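Local structure of acetaldehyde dehydrogenase (Acetylating) (Geobacillus thermoglucosidasius, 5J78) at residues Ile61-Ser64 / Met65-Ala69; Asn96-Ala100 / Asn101-Asn105. The protein catalyses, as an acetylating aldehyde dehydrogenase (EC 1.2.1.10), the reversible NAD-dependent conversion of acetaldehyde and coenzyme A into acetyl-CoA. One frame throughout, in Å; residues are numbered along the deposited sequence.

In the fold
Contacts 1 and 2 are short runs of about two and a half turns within the consecutive helices 55-84 and 89-107 of the aldehyde dehydrogenase fold, and their centres lie about 10 Å apart. The helices touch mainly through alanines and the ring of Y104: CD1 of Y104 is 3.6 Å from CB of A66, its OH also lies 3.5 Å from CB of E63, and CB of A69 meets CB of A100 at 3.7 Å. Contact 1 is regular alpha-helix; contact 2 contains a pi-turn. Helix 143-156 packs against both. A bound glycerol, probably from the crystallisation liquor, sits beside D102 of contact 2.

Contact 1: residues Ile61-Ser64 / Met65-Ala69; sequences IVES and MANAA
M65 lays its sulphur beside I61, one helical turn earlier, with SD of M65 3.9 Å from the branch methyl CG2 of I61. The two apolar chains cross obliquely. What places the sulphur is a CG that stands beside the methionine's own backbone N (chi1 -70°), followed by an extended second torsion; the bend at chi3 then carries CE away from I61. That course also brings CG of M65 to 3.3 Å from the carbonyl O of I61. Unbranched and flexible, methionine can follow the helix surface, while the beta-branched I61 offers a methyl for it to lie against. All this belongs to one regular stretch of alpha-helix 55-84, in which the backbone N of M65, A66, N67 and A68 donate in turn to the carbonyl O of I61, V62, E63 and S64. The bond from M65 N to I61 O measures 3.0 Å, with an N-H...O angle of 162°. On the outward side E63 and N67 run alongside each other in the same direction, the carboxylate and amide planes 24° apart; the aliphatic CG of E63 approaches ND2 of N67 at 3.8 Å. Polar ends suit this more open side, and OD1 of N67 makes a weak hydrogen bond with R70 NH1. S64 turns its hydroxyl OG to the carbonyl O of A183, so it ties helix 55-84 to the backbone of helix 170-186. A68, with a single methyl, lets that helix come close and meets A183, whereas V62 packs on L152 and K156 of helix 143-156.

Contact 2: residues Asn96-Ala100 / Asn101-Asn105; sequences NLFAA and NDVYN
A pi-turn, an i to i+5 widening, interrupts the regular winding of helix 89-107 here, and its signature is the bond from the backbone N of V103 to the carbonyl O of F98, five residues back, at 3.3 Å. The donor lies nearly along the C=O axis. Just before it, the bond from N101 N to L97 O keeps the four-residue spacing at 2.8 Å but is more bent, with an N-H...O angle of 135°. Outside the backbone, F98 and D102 meet at about a right angle: CD1 of the phenyl ring is 3.5 Å from CG of D102, and CE1 is 3.6 Å from its CB. The ring and carboxylate planes are 43° apart. F98 swings its ring there with CG anti to the backbone N (chi1 168°). The flat, apolar ring suits a buried place among I429, A431 and P437, while both carboxylate oxygens of the partly exposed D102 bond to glycerol. At the other flank of the ring, CG2 of V103 lies 4.3 Å from CE2 of F98. Round the helix, the amide of N101 follows the course of the L97 side chain, ND2 4.1 Å from CB of L97. OD1 of N101 accepts a hydrogen bond from NE of R70, so asparagine suits this partly exposed place next to the arginine. L97 also packs on V477 of the second subunit. The small A99 and the branched V103 face helix 143-156 at I148 and F149, and helix 55-84 is the neighbour on the side of A100 and Y104.

Contact 1: residues Ile61-Ser64 / Met65-Ala69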
loop_
_atom_site.group_PDB
_atom_site.type_symbol
_atom_site.label_atom_id
_atom_site.label_comp_id
_atom_site.label_asym_id
_atom_site.label_seq_id
_atom_site.Cartn_x
_atom_site.Cartn_y
_atom_site.Cartn_z
ATOM N N ILE A 61 -2.264 -41.047 -15.499
ATOM C CA ILE A 61 -2.392 -39.658 -15.941
ATOM C C ILE A 61 -1.007 -39.028 -16.162
ATOM O O ILE A 61 -0.754 -38.417 -17.208
ATOM C CB ILE A 61 -3.211 -38.828 -14.928
ATOM C CG1 ILE A 61 -4.653 -39.365 -14.919
ATOM C CG2 ILE A 61 -3.161 -37.309 -15.284
ATOM C CD1 ILE A 61 -5.512 -38.905 -13.780
ATOM N N VAL A 62 -0.104 -39.196 -15.200
ATOM C CA VAL A 62 1.221 -38.568 -15.307
ATOM C C VAL A 62 1.981 -39.115 -16.528
ATOM O O VAL A 62 2.678 -38.370 -17.247
ATOM C CB VAL A 62 2.042 -38.782 -14.024
ATOM C CG1 VAL A 62 3.455 -38.266 -14.176
ATOM C CG2 VAL A 62 1.336 -38.102 -12.794
ATOM N N GLU A 63 1.839 -40.416 -16.755
ATOM C CA GLU A 63 2.522 -41.087 -17.846
ATOM C C GLU A 63 2.021 -40.569 -19.201
ATOM O O GLU A 63 2.818 -40.287 -20.088
ATOM C CB GLU A 63 2.320 -42.599 -17.752
ATOM C CG GLU A 63 2.833 -43.352 -18.964
ATOM C CD GLU A 63 2.615 -44.838 -18.842
ATOM O OE1 GLU A 63 1.457 -45.253 -18.607
ATOM O OE2 GLU A 63 3.606 -45.578 -18.960
ATOM N N SER A 64 0.701 -40.438 -19.332
ATOM C CA SER A 64 0.090 -39.913 -20.542
ATOM C C SER A 64 0.551 -38.482 -20.803
ATOM O O SER A 64 0.821 -38.114 -21.942
ATOM C CB SER A 64 -1.435 -39.970 -20.436
ATOM O OG SER A 64 -2.053 -39.335 -21.546
ATOM N N MET A 65 0.636 -37.674 -19.749
ATOM C CA MET A 65 1.140 -36.305 -19.877
ATOM C C MET A 65 2.580 -36.332 -20.389
ATOM O O MET A 65 2.933 -35.614 -21.327
ATOM C CB MET A 65 1.073 -35.556 -18.538
ATOM C CG MET A 65 -0.322 -35.219 -18.063
ATOM S SD MET A 65 -0.353 -34.725 -16.298
ATOM C CE MET A 65 0.637 -33.237 -16.360
ATOM N N ALA A 66 3.407 -37.182 -19.788
ATOM C CA ALA A 66 4.806 -37.272 -20.198
ATOM C C ALA A 66 4.926 -37.674 -21.668
ATOM O O ALA A 66 5.786 -37.160 -22.404
ATOM C CB ALA A 66 5.555 -38.248 -19.333
ATOM N N ASN A 67 4.061 -38.593 -22.092
ATOM C CA ASN A 67 4.118 -39.107 -23.454
ATOM C C ASN A 67 3.783 -38.009 -24.434
ATOM O O ASN A 67 4.428 -37.869 -25.469
ATOM C CB ASN A 67 3.161 -40.286 -23.653
ATOM C CG ASN A 67 3.684 -41.573 -23.049
ATOM O OD1 ASN A 67 4.895 -41.755 -22.903
ATOM N ND2 ASN A 67 2.772 -42.484 -22.702
ATOM N N ALA A 68 2.785 -37.213 -24.094
ATOM C CA ALA A 68 2.347 -36.148 -24.977
ATOM C C ALA A 68 3.416 -35.067 -25.101
ATOM O O ALA A 68 3.602 -34.490 -26.172
ATOM C CB ALA A 68 1.038 -35.563 -24.478
ATOM N N ALA A 69 4.124 -34.790 -24.010
ATOM C CA ALA A 69 5.180 -33.770 -24.033
ATOM C C ALA A 69 6.294 -34.189 -24.976
ATOM O O ALA A 69 6.847 -33.381 -25.734
ATOM C CB ALA A 69 5.740 -33.537 -22.626
#

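Contact 2: residues Asn96-Ala100 / Asn101-Asn105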
loop_
_atom_site.group_PDB
_atom_site.type_symbol
_atom_site.label_atom_id
_atom_site.label_comp_id
_atom_site.label_asym_id
_atom_site.label_seq_id
_atom_site.Cartn_x
_atom_site.Cartn_y
_atom_site.Cartn_z
ATOM N N ASN A 96 12.667 -29.598 -23.785
ATOM C CA ASN A 96 11.340 -30.160 -23.531
ATOM C C ASN A 96 11.419 -31.647 -23.214
ATOM O O ASN A 96 10.636 -32.154 -22.402
ATOM C CB ASN A 96 10.390 -29.939 -24.722
ATOM C CG ASN A 96 9.948 -28.490 -24.859
ATOM O OD1 ASN A 96 9.873 -27.758 -23.879
ATOM N ND2 ASN A 96 9.638 -28.079 -26.075
ATOM N N LEU A 97 12.357 -32.336 -23.863
ATOM C CA LEU A 97 12.530 -33.768 -23.675
ATOM C C LEU A 97 13.145 -34.047 -22.305
ATOM O O LEU A 97 12.906 -35.100 -21.711
ATOM C CB LEU A 97 13.399 -34.357 -24.794
ATOM C CG LEU A 97 12.760 -34.480 -26.184
ATOM C CD1 LEU A 97 13.788 -34.934 -27.165
ATOM C CD2 LEU A 97 11.575 -35.459 -26.138
ATOM N N PHE A 98 13.933 -33.098 -21.803
ATOM C CA PHE A 98 14.467 -33.200 -20.454
ATOM C C PHE A 98 13.294 -33.208 -19.473
ATOM O O PHE A 98 13.255 -34.013 -18.542
ATOM C CB PHE A 98 15.455 -32.051 -20.145
ATOM C CG PHE A 98 15.823 -31.946 -18.690
ATOM C CD1 PHE A 98 16.771 -32.784 -18.134
ATOM C CD2 PHE A 98 15.191 -31.016 -17.868
ATOM C CE1 PHE A 98 17.093 -32.700 -16.760
ATOM C CE2 PHE A 98 15.503 -30.929 -16.506
ATOM C CZ PHE A 98 16.456 -31.779 -15.959
ATOM N N ALA A 99 12.313 -32.342 -19.700
ATOM C CA ALA A 99 11.166 -32.301 -18.810
ATOM C C ALA A 99 10.309 -33.532 -18.999
ATOM O O ALA A 99 9.788 -34.099 -18.036
ATOM C CB ALA A 99 10.354 -31.059 -19.035
ATOM N N ALA A 100 10.172 -33.968 -20.241
ATOM C CA ALA A 100 9.307 -35.100 -20.523
ATOM C C ALA A 100 9.916 -36.432 -20.072
ATOM O O ALA A 100 9.173 -37.366 -19.789
ATOM C CB ALA A 100 8.981 -35.160 -21.997
ATOM N N ASN A 101 11.249 -36.533 -20.031
ATOM C CA ASN A 101 11.897 -37.808 -19.732
ATOM C C ASN A 101 12.579 -37.835 -18.363
ATOM O O ASN A 101 12.194 -38.641 -17.513
ATOM C CB ASN A 101 12.902 -38.175 -20.839
ATOM C CG ASN A 101 12.218 -38.442 -22.172
ATOM O OD1 ASN A 101 11.084 -38.897 -22.211
ATOM N ND2 ASN A 101 12.901 -38.160 -23.263
ATOM N N ASP A 102 13.562 -36.965 -18.147
ATOM C CA ASP A 102 14.309 -36.934 -16.879
ATOM C C ASP A 102 13.416 -36.625 -15.656
ATOM O O ASP A 102 13.522 -37.284 -14.625
ATOM C CB ASP A 102 15.443 -35.911 -16.949
ATOM C CG ASP A 102 16.474 -36.254 -18.020
ATOM O OD1 ASP A 102 16.083 -36.569 -19.163
ATOM O OD2 ASP A 102 17.675 -36.230 -17.708
ATOM N N VAL A 103 12.540 -35.642 -15.783
ATOM C CA VAL A 103 11.646 -35.278 -14.688
ATOM C C VAL A 103 10.632 -36.385 -14.444
ATOM O O VAL A 103 10.403 -36.787 -13.307
ATOM C CB VAL A 103 10.920 -33.952 -14.963
ATOM C CG1 VAL A 103 9.827 -33.707 -13.954
ATOM C CG2 VAL A 103 11.906 -32.801 -14.970
ATOM N N TYR A 104 10.030 -36.885 -15.510
ATOM C CA TYR A 104 9.101 -37.990 -15.396
ATOM C C TYR A 104 9.721 -39.189 -14.673
ATOM O O TYR A 104 9.143 -39.739 -13.722
ATOM C CB TYR A 104 8.623 -38.428 -16.774
ATOM C CG TYR A 104 7.780 -39.665 -16.677
ATOM C CD1 TYR A 104 6.516 -39.609 -16.134
ATOM C CD2 TYR A 104 8.256 -40.891 -17.119
ATOM C CE1 TYR A 104 5.724 -40.748 -16.022
ATOM C CE2 TYR A 104 7.491 -42.030 -17.020
ATOM C CZ TYR A 104 6.219 -41.954 -16.473
ATOM O OH TYR A 104 5.454 -43.089 -16.367
ATOM N N ASN A 105 10.891 -39.606 -15.136
ATOM C CA ASN A 105 11.553 -40.768 -14.561
ATOM C C ASN A 105 11.884 -40.573 -13.078
ATOM O O ASN A 105 11.844 -41.527 -12.321
ATOM C CB ASN A 105 12.820 -41.094 -15.372
ATOM C CG ASN A 105 12.496 -41.757 -16.706
ATOM O OD1 ASN A 105 11.441 -42.387 -16.865
ATOM N ND2 ASN A 105 13.400 -41.633 -17.659
#